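PDB 3TU6: pseudoazurin (Blue copper protein) from Sinorhizobium meliloti, which binds one copper ion per molecule in a cupredoxin beta barrel and probably carries electrons in the periplasm. Local coordinates for residues 75-80 with 117-122; 31-36 with 90-95; 10-13 with 18-21; 22-27 with 121-126. All coordinates share one frame; numbering follows the deposited sequence.

The four contacts belong to one cupredoxin barrel and to the helix packed on its outside. Contact 2 lies in the barrel interior, whereas contacts 1 and 4 lie on the outside of the sheet; their centres are about 8 Å apart, and both use helix 112-125, their segments overlapping at Ala121 and Glu122. Contact 1 and contact 2 have centres about 11 Å apart and are joined through neighbouring strands, with Tyr76 N 2.8 Å from Ile92 O. Contact 3 closes the loop leading into strand 19-27, which also serves contact 4. Two contacts reach the copper: Cys80, at the end of segment 75-80, binds it directly, and the Met18 side chain of contact 3 comes within about 5 Å.

Contact 1 (75-80 with 117-122); sequences VYMYQC and EKIFAE. With CU (copper (II) ion), chain B.
Strand 75-79 and helix 117-122 face each other across a helix-on-sheet layer, the backbones coming closest at Met77 and Ile119, whose CA atoms are 9.7 Å apart. The fold is the cupredoxin barrel, with this helix packed on the outside of its sheet, and side chains alone bridge the gap. Met77 leads: its CB points toward the helix and its chain bends at both chi2 (-62°) and chi3 (-65°), which folds the thioether back so that sulfur and terminal methyl both meet the Phe120 ring. This is a Met-aromatic contact of oblique geometry, the Met77 SD lying 5.0 Å from the centroid of the Phe120 ring and 54° off its normal. Ile119 also reaches the methyl, its CD1 4.4 Å from Met77 CE. All three residues are buried, and Val103 and Tyr108 both touch Met77 and Phe120, extending the apolar layer. The strand then runs on to the metal: past Gln79 it delivers Cys80, which shares the copper with His42, His83 and Met88, its SG bound at 2.2 Å. Back at the helix, the methionine's methyl ends against the ring's far carbon, with Met77 CE 4.0 Å from Phe120 CZ.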
# COMPACT_ATOMS: atom_id res chain seq x y z
N VAL A 75 -9.36 1.60 -3.86
CA VAL A 75 -7.97 1.15 -3.77
C VAL A 75 -7.09 2.30 -3.28
O VAL A 75 -7.15 3.41 -3.80
CB VAL A 75 -7.44 0.67 -5.13
CG1 VAL A 75 -6.02 0.15 -5.00
CG2 VAL A 75 -8.36 -0.39 -5.71
N TYR A 76 -6.28 2.01 -2.26
CA TYR A 76 -5.32 2.96 -1.71
C TYR A 76 -3.91 2.51 -2.08
O TYR A 76 -3.46 1.45 -1.62
CB TYR A 76 -5.46 3.03 -0.19
CG TYR A 76 -6.76 3.62 0.31
CD1 TYR A 76 -7.96 2.92 0.20
CD2 TYR A 76 -6.79 4.88 0.90
CE1 TYR A 76 -9.16 3.47 0.66
CE2 TYR A 76 -7.98 5.43 1.36
CZ TYR A 76 -9.16 4.72 1.24
OH TYR A 76 -10.33 5.27 1.70
N MET A 77 -3.22 3.29 -2.91
CA MET A 77 -1.84 3.00 -3.30
C MET A 77 -0.88 3.83 -2.45
O MET A 77 -0.94 5.06 -2.47
CB MET A 77 -1.62 3.30 -4.78
CG MET A 77 -2.52 2.52 -5.73
SD MET A 77 -2.31 0.73 -5.65
CE MET A 77 -0.63 0.55 -6.24
N TYR A 78 -0.01 3.15 -1.71
CA TYR A 78 0.94 3.81 -0.81
C TYR A 78 2.37 3.33 -1.09
O TYR A 78 2.57 2.33 -1.78
CB TYR A 78 0.55 3.55 0.64
CG TYR A 78 0.69 2.11 1.09
CD1 TYR A 78 1.89 1.63 1.60
CD2 TYR A 78 -0.38 1.22 1.00
CE1 TYR A 78 2.03 0.32 2.01
CE2 TYR A 78 -0.25 -0.10 1.41
CZ TYR A 78 0.96 -0.54 1.92
OH TYR A 78 1.10 -1.84 2.33
N GLN A 79 3.35 4.05 -0.55
CA GLN A 79 4.75 3.79 -0.86
C GLN A 79 5.67 3.98 0.35
O GLN A 79 5.28 4.58 1.35
CB GLN A 79 5.21 4.73 -1.98
CG GLN A 79 5.23 6.21 -1.59
CD GLN A 79 5.76 7.10 -2.70
OE1 GLN A 79 5.41 6.93 -3.87
NE2 GLN A 79 6.60 8.06 -2.33
N CYS A 80 6.88 3.46 0.22
CA CYS A 80 7.99 3.80 1.11
C CYS A 80 8.89 4.77 0.36
O CYS A 80 9.45 4.42 -0.68
CB CYS A 80 8.78 2.55 1.49
SG CYS A 80 10.29 2.89 2.43
N GLU A 117 2.10 -3.34 -11.35
CA GLU A 117 1.55 -4.33 -12.28
C GLU A 117 1.27 -5.68 -11.60
O GLU A 117 0.27 -6.33 -11.89
CB GLU A 117 2.48 -4.53 -13.48
CG GLU A 117 2.44 -3.37 -14.48
CD GLU A 117 3.47 -3.49 -15.59
OE1 GLU A 117 4.09 -4.58 -15.72
OE2 GLU A 117 3.67 -2.51 -16.32
N LYS A 118 2.17 -6.08 -10.69
CA LYS A 118 1.97 -7.30 -9.90
C LYS A 118 0.80 -7.14 -8.93
O LYS A 118 0.01 -8.07 -8.74
CB LYS A 118 3.24 -7.65 -9.13
N ILE A 119 0.70 -5.96 -8.32
CA ILE A 119 -0.38 -5.66 -7.38
C ILE A 119 -1.75 -5.65 -8.07
O ILE A 119 -2.71 -6.20 -7.55
CB ILE A 119 -0.15 -4.31 -6.67
CG1 ILE A 119 0.97 -4.44 -5.64
CG2 ILE A 119 -1.42 -3.83 -5.97
CD1 ILE A 119 1.52 -3.11 -5.15
N PHE A 120 -1.82 -5.03 -9.25
CA PHE A 120 -3.08 -4.94 -10.00
C PHE A 120 -3.53 -6.30 -10.55
O PHE A 120 -4.73 -6.56 -10.62
CB PHE A 120 -2.97 -3.92 -11.14
CG PHE A 120 -2.77 -2.50 -10.67
CD1 PHE A 120 -3.63 -1.93 -9.74
CD2 PHE A 120 -1.73 -1.73 -11.17
CE1 PHE A 120 -3.44 -0.63 -9.30
CE2 PHE A 120 -1.54 -0.42 -10.74
CZ PHE A 120 -2.40 0.13 -9.81
N ALA A 121 -2.58 -7.14 -10.94
CA ALA A 121 -2.90 -8.51 -11.36
C ALA A 121 -3.42 -9.33 -10.18
O ALA A 121 -4.33 -10.15 -10.35
CB ALA A 121 -1.68 -9.18 -11.98
N GLU A 122 -2.85 -9.11 -9.00
CA GLU A 122 -3.25 -9.81 -7.79
C GLU A 122 -4.68 -9.45 -7.38
O GLU A 122 -5.46 -10.32 -7.00
CB GLU A 122 -2.28 -9.49 -6.64
CG GLU A 122 -2.45 -10.37 -5.40
CD GLU A 122 -1.41 -10.08 -4.32
OE1 GLU A 122 -1.77 -10.17 -3.12
OE2 GLU A 122 -0.25 -9.78 -4.65
CU CU B . 11.36 0.94 2.64

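Contact 2 (31-36 with 90-95); sequences DTVTFV and GAIVVG
Val33 and Ile92 meet tip to tip inside the barrel, with Val33 CG2 3.9 Å from Ile92 CD1. The isoleucine methyl sits against the whole fork of the valine: Val33 CB is also 3.9 Å from Ile92 CD1, and Val33 CG1 is 4.0 Å from the same CD1. The other methyl branch is also near, Ile92 CG2 lying 4.2 Å from Val33 CG2. The reach of Ile92 follows from its torsions. CG1 stands anti to the carbonyl carbon (chi1 -54°), and a fully extended chi2 of 180° carries CD1 straight out toward strand 32-36. Phe35 touches the same methyl more loosely, its CZ 4.4 Å from Ile92 CD1 in an oblique approach. Within its own strand Phe35 is backed by Val33, whose CG1 lies over one face of the ring, 4.0 Å above the plane and offset toward the rim.

In the next shell, Leu70 touches both Val33 and Ile92, and Val6 of strand 3-9 packs on Val33. Tyr76 and Tyr78 touch Ile92, and the Tyr78 ring also meets that of Phe35 edge-to-face. The strands themselves are not paired here: no hydrogen bond crosses between the segments, and the closest CA atoms, of Val33 and Ile92, are 8.4 Å apart. The contact therefore spans the interior between opposing walls of the cupredoxin barrel. Since every touching atom is carbon and all three residues are buried, its cohesion rests on van der Waals fit and the exclusion of water.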
# COMPACT_ATOMS: atom_id res chain seq x y z
N ASP A 31 -12.45 -0.31 8.55
CA ASP A 31 -11.33 -1.07 9.12
C ASP A 31 -10.08 -0.20 9.22
O ASP A 31 -10.00 0.87 8.60
CB ASP A 31 -11.03 -2.30 8.26
CG ASP A 31 -12.13 -3.35 8.31
OD1 ASP A 31 -12.97 -3.33 9.24
OD2 ASP A 31 -12.15 -4.22 7.41
N THR A 32 -9.10 -0.66 9.99
CA THR A 32 -7.82 0.02 10.13
C THR A 32 -6.66 -0.89 9.71
O THR A 32 -6.75 -2.11 9.82
CB THR A 32 -7.56 0.48 11.58
OG1 THR A 32 -7.49 -0.66 12.45
CG2 THR A 32 -8.67 1.42 12.05
N VAL A 33 -5.59 -0.26 9.23
CA VAL A 33 -4.35 -0.96 8.91
C VAL A 33 -3.19 -0.29 9.65
O VAL A 33 -2.99 0.92 9.52
CB VAL A 33 -4.06 -0.96 7.40
CG1 VAL A 33 -2.64 -1.44 7.11
CG2 VAL A 33 -5.07 -1.83 6.67
N THR A 34 -2.45 -1.07 10.43
CA THR A 34 -1.31 -0.58 11.18
C THR A 34 -0.02 -1.07 10.54
O THR A 34 0.13 -2.26 10.26
CB THR A 34 -1.35 -1.06 12.65
OG1 THR A 34 -2.56 -0.62 13.26
CG2 THR A 34 -0.15 -0.52 13.43
N PHE A 35 0.91 -0.15 10.30
CA PHE A 35 2.19 -0.50 9.70
C PHE A 35 3.21 -0.81 10.78
O PHE A 35 3.31 -0.09 11.77
CB PHE A 35 2.67 0.63 8.78
CG PHE A 35 1.85 0.74 7.53
CD1 PHE A 35 2.20 0.01 6.40
CD2 PHE A 35 0.72 1.53 7.48
CE1 PHE A 35 1.44 0.09 5.25
CE2 PHE A 35 -0.05 1.62 6.33
CZ PHE A 35 0.32 0.89 5.21
N VAL A 36 3.94 -1.90 10.60
CA VAL A 36 4.87 -2.40 11.61
C VAL A 36 6.30 -2.26 11.12
O VAL A 36 6.63 -2.71 10.02
CB VAL A 36 4.59 -3.89 11.93
CG1 VAL A 36 5.45 -4.36 13.10
CG2 VAL A 36 3.11 -4.09 12.24
N GLY A 90 2.74 -0.73 -1.79
CA GLY A 90 1.70 -1.66 -1.38
C GLY A 90 0.32 -1.10 -1.68
O GLY A 90 0.18 0.06 -2.06
N ALA A 91 -0.70 -1.94 -1.50
CA ALA A 91 -2.07 -1.55 -1.76
C ALA A 91 -2.99 -1.95 -0.61
O ALA A 91 -2.77 -2.97 0.04
CB ALA A 91 -2.56 -2.18 -3.06
N ILE A 92 -3.99 -1.12 -0.36
CA ILE A 92 -5.08 -1.47 0.54
C ILE A 92 -6.38 -1.32 -0.24
O ILE A 92 -6.72 -0.22 -0.67
CB ILE A 92 -5.14 -0.55 1.79
CG1 ILE A 92 -3.79 -0.53 2.51
CG2 ILE A 92 -6.24 -1.02 2.73
CD1 ILE A 92 -3.78 0.36 3.74
N VAL A 93 -7.08 -2.43 -0.43
CA VAL A 93 -8.37 -2.43 -1.12
C VAL A 93 -9.48 -2.44 -0.08
O VAL A 93 -9.57 -3.36 0.74
CB VAL A 93 -8.51 -3.65 -2.05
CG1 VAL A 93 -9.81 -3.57 -2.85
CG2 VAL A 93 -7.31 -3.75 -2.99
N VAL A 94 -10.31 -1.39 -0.11
CA VAL A 94 -11.39 -1.22 0.86
C VAL A 94 -12.73 -1.42 0.14
O VAL A 94 -13.09 -0.64 -0.73
CB VAL A 94 -11.35 0.18 1.50
CG1 VAL A 94 -12.40 0.29 2.60
CG2 VAL A 94 -9.96 0.47 2.04
N GLY A 95 -13.46 -2.47 0.52
CA GLY A 95 -14.70 -2.82 -0.17
C GLY A 95 -14.42 -3.21 -1.61
O GLY A 95 -13.53 -4.03 -1.86

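Contact 3 (10-13 with 18-21); sequences NKAA and MAFE
Asn10 and Met18 are joined backbone to backbone, Met18 N donating to Asn10 O at 2.8 Å with a nearly straight N-H...O angle of 171°. This bond closes the loop between strands 3-9 and 19-27. From the same residue the Met18 side chain starts with CB pointing away from segment 10-13. Its CG lies anti to the carbonyl carbon (chi1 -48°), and further bends bring the chain round past SD until only the methyl returns: Met18 CE comes 3.2 Å from Asn10 O and 3.7 Å from Asn10 CB. The amide oxygen OD1 of Asn10 is hydrogen-bonded to NE2 of the copper ligand His42. Asn10 is thus a second-shell residue, its bond consistent with fixing the orientation of the His42 ring, while Met18 also touches His83 and Met88, two further ligands.

At the other end of the contact, Ala12 CB meets Ala19 CB at 3.9 Å. Nearby, in one of its two modelled conformers, Glu21 extends across to the loop, where its OE1 may accept a weak hydrogen bond from Ala13 N. Beyond the loop, strand 19-27 pairs with strand 3-9 through Ala19 with Leu9 and Glu21 with Glu7, and Phe20 faces the opposite way from Ala19, into the barrel against Val6 and Met8.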
# COMPACT_ATOMS: atom_id res chain seq x y z
N ASN A 10 12.87 -5.55 4.99
CA ASN A 10 13.98 -5.55 4.05
C ASN A 10 13.89 -6.74 3.10
O ASN A 10 14.16 -6.60 1.90
CB ASN A 10 15.32 -5.58 4.79
CG ASN A 10 15.63 -4.29 5.52
OD1 ASN A 10 14.83 -3.35 5.51
ND2 ASN A 10 16.79 -4.24 6.16
N LYS A 11 13.52 -7.90 3.64
CA LYS A 11 13.39 -9.12 2.86
C LYS A 11 12.06 -9.80 3.18
O LYS A 11 11.78 -10.12 4.33
CB LYS A 11 14.55 -10.07 3.17
CG LYS A 11 14.58 -11.36 2.36
CD LYS A 11 14.87 -11.12 0.89
CE LYS A 11 15.12 -12.42 0.16
NZ LYS A 11 15.39 -12.21 -1.29
N ALA A 12 11.24 -10.02 2.15
CA ALA A 12 9.92 -10.64 2.31
C ALA A 12 10.00 -12.16 2.18
O ALA A 12 11.05 -12.71 1.87
CB ALA A 12 8.94 -10.07 1.29
N ALA A 13 8.87 -12.82 2.41
CA ALA A 13 8.78 -14.28 2.29
C ALA A 13 8.95 -14.74 0.84
O ALA A 13 9.60 -15.76 0.59
CB ALA A 13 7.45 -14.77 2.85
N MET A 18 13.09 -4.97 -0.05
CA MET A 18 12.34 -3.76 0.29
C MET A 18 10.86 -3.96 -0.06
O MET A 18 10.42 -3.64 -1.17
CB MET A 18 12.90 -2.51 -0.41
CG MET A 18 14.41 -2.33 -0.32
SD MET A 18 15.04 -2.18 1.36
CE MET A 18 15.72 -3.82 1.61
N ALA A 19 10.10 -4.49 0.89
CA ALA A 19 8.73 -4.92 0.61
C ALA A 19 7.77 -4.74 1.78
O ALA A 19 8.15 -4.93 2.94
CB ALA A 19 8.73 -6.38 0.16
N PHE A 20 6.53 -4.38 1.46
CA PHE A 20 5.44 -4.43 2.43
C PHE A 20 4.82 -5.83 2.38
O PHE A 20 4.55 -6.34 1.29
CB PHE A 20 4.37 -3.39 2.10
CG PHE A 20 4.84 -1.97 2.25
CD1 PHE A 20 4.96 -1.39 3.51
CD2 PHE A 20 5.14 -1.20 1.13
CE1 PHE A 20 5.38 -0.07 3.65
CE2 PHE A 20 5.56 0.12 1.27
CZ PHE A 20 5.68 0.68 2.52
N GLU A 21 4.63 -6.44 3.55
CA GLU A 21 4.04 -7.77 3.65
C GLU A 21 2.84 -7.76 4.59
O GLU A 21 2.99 -7.48 5.79
CB GLU A 21 5.08 -8.78 4.13
CG GLU A 21 4.59 -10.22 4.14
CD GLU A 21 5.69 -11.22 4.44
OE1 GLU A 21 6.87 -10.89 4.22
OE2 GLU A 21 5.37 -12.34 4.90

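Contact 4 (22-27 with 121-126); sequences PAVIRA and AEIESG
Val24 packs against Glu122 and Ile123 in a surface contact between strand 24-27 and the C-terminal helix, residues 112-125, away from the copper. The axes of segments 24-27 and 121-125 approach to 10.1 Å at an angle of 40°. Glu122 meets Val24 from the opposite direction: with CG anti to the backbone N (chi1 -169°) and the chain extended, its carboxylate lies against the valine, Glu122 OE1 being 3.5 Å from Val24 CB. The same oxygen takes a hydrogen bond from a water at 2.8 Å, and that water accepts from Val24 N at 3.0 Å, so the peptide N-H at the start of the strand is tied to the helix through one solvent molecule. An alanine here would take away this carboxylate, and is likely to leave the bridging water without its acceptor and the Val24 flank less covered. Alongside, the Val24 and Ile123 side chains cross, Val24 CG1 being 3.9 Å from Ile123 CG1, and Ile123 CG2 lies over one face of the Arg26 guanidinium. Farther along, Ser125 OG and Ser125 N both bond to Ala121 O, from opposite faces of its plane. The helix belongs to the helical C-terminal extension that sets pseudoazurin apart from plastocyanin.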
# COMPACT_ATOMS: atom_id res chain seq x y z
N PRO A 22 1.63 -8.06 4.07
CA PRO A 22 1.27 -8.39 2.69
C PRO A 22 1.27 -7.17 1.78
O PRO A 22 1.07 -6.04 2.24
CB PRO A 22 -0.14 -8.96 2.83
CG PRO A 22 -0.69 -8.30 4.02
CD PRO A 22 0.46 -8.13 4.97
N ALA A 23 1.50 -7.39 0.49
CA ALA A 23 1.50 -6.31 -0.50
C ALA A 23 0.09 -5.77 -0.74
O ALA A 23 -0.08 -4.59 -1.07
CB ALA A 23 2.10 -6.80 -1.81
N VAL A 24 -0.92 -6.63 -0.58
CA VAL A 24 -2.31 -6.27 -0.83
C VAL A 24 -3.20 -6.68 0.34
O VAL A 24 -3.46 -7.87 0.55
CB VAL A 24 -2.83 -6.95 -2.12
CG1 VAL A 24 -4.29 -6.58 -2.37
CG2 VAL A 24 -1.97 -6.55 -3.31
N ILE A 25 -3.66 -5.69 1.11
CA ILE A 25 -4.63 -5.90 2.19
C ILE A 25 -6.04 -5.78 1.62
O ILE A 25 -6.34 -4.83 0.89
CB ILE A 25 -4.47 -4.86 3.32
CG1 ILE A 25 -3.19 -5.12 4.13
CG2 ILE A 25 -5.68 -4.87 4.25
CD1 ILE A 25 -3.26 -6.34 5.02
N ARG A 26 -6.91 -6.74 1.96
CA ARG A 26 -8.31 -6.69 1.57
C ARG A 26 -9.17 -6.39 2.79
O ARG A 26 -9.42 -7.27 3.62
CB ARG A 26 -8.75 -8.00 0.91
CG ARG A 26 -7.92 -8.41 -0.31
CD ARG A 26 -7.90 -7.35 -1.40
NE ARG A 26 -9.24 -7.06 -1.93
CZ ARG A 26 -9.75 -7.57 -3.05
NH1 ARG A 26 -10.98 -7.23 -3.43
NH2 ARG A 26 -9.06 -8.42 -3.81
N ALA A 27 -9.61 -5.14 2.90
CA ALA A 27 -10.37 -4.67 4.06
C ALA A 27 -11.77 -4.23 3.65
O ALA A 27 -12.10 -4.17 2.47
CB ALA A 27 -9.63 -3.52 4.72
N ALA A 121 -2.58 -7.14 -10.94
CA ALA A 121 -2.90 -8.51 -11.36
C ALA A 121 -3.42 -9.33 -10.18
O ALA A 121 -4.33 -10.15 -10.35
CB ALA A 121 -1.68 -9.18 -11.98
N GLU A 122 -2.85 -9.11 -9.00
CA GLU A 122 -3.25 -9.81 -7.79
C GLU A 122 -4.68 -9.45 -7.38
O GLU A 122 -5.46 -10.32 -7.00
CB GLU A 122 -2.28 -9.49 -6.64
CG GLU A 122 -2.45 -10.37 -5.40
CD GLU A 122 -1.41 -10.08 -4.32
OE1 GLU A 122 -1.77 -10.17 -3.12
OE2 GLU A 122 -0.25 -9.78 -4.65
N ILE A 123 -5.02 -8.17 -7.48
CA ILE A 123 -6.36 -7.68 -7.14
C ILE A 123 -7.41 -8.16 -8.15
O ILE A 123 -8.48 -8.63 -7.76
CB ILE A 123 -6.41 -6.14 -7.07
CG1 ILE A 123 -5.56 -5.62 -5.90
CG2 ILE A 123 -7.84 -5.65 -6.90
CD1 ILE A 123 -5.31 -4.13 -5.95
N GLU A 124 -7.09 -8.04 -9.43
CA GLU A 124 -8.04 -8.36 -10.49
C GLU A 124 -8.25 -9.87 -10.66
O GLU A 124 -9.39 -10.34 -10.63
CB GLU A 124 -7.58 -7.75 -11.82
CG GLU A 124 -7.65 -6.23 -11.86
CD GLU A 124 -7.01 -5.65 -13.11
OE1 GLU A 124 -7.47 -5.99 -14.22
OE2 GLU A 124 -6.06 -4.85 -12.97
N SER A 125 -7.16 -10.61 -10.84
CA SER A 125 -7.23 -12.03 -11.21
C SER A 125 -6.73 -13.00 -10.14
O SER A 125 -6.84 -14.21 -10.31
CB SER A 125 -6.47 -12.26 -12.51
OG SER A 125 -5.09 -11.98 -12.36
N GLY A 126 -6.16 -12.48 -9.05
CA GLY A 126 -5.62 -13.32 -7.98
C GLY A 126 -4.10 -13.45 -8.05
O GLY A 126 -3.42 -13.37 -7.02
O HOH W 1 -0.42 -9.54 -0.77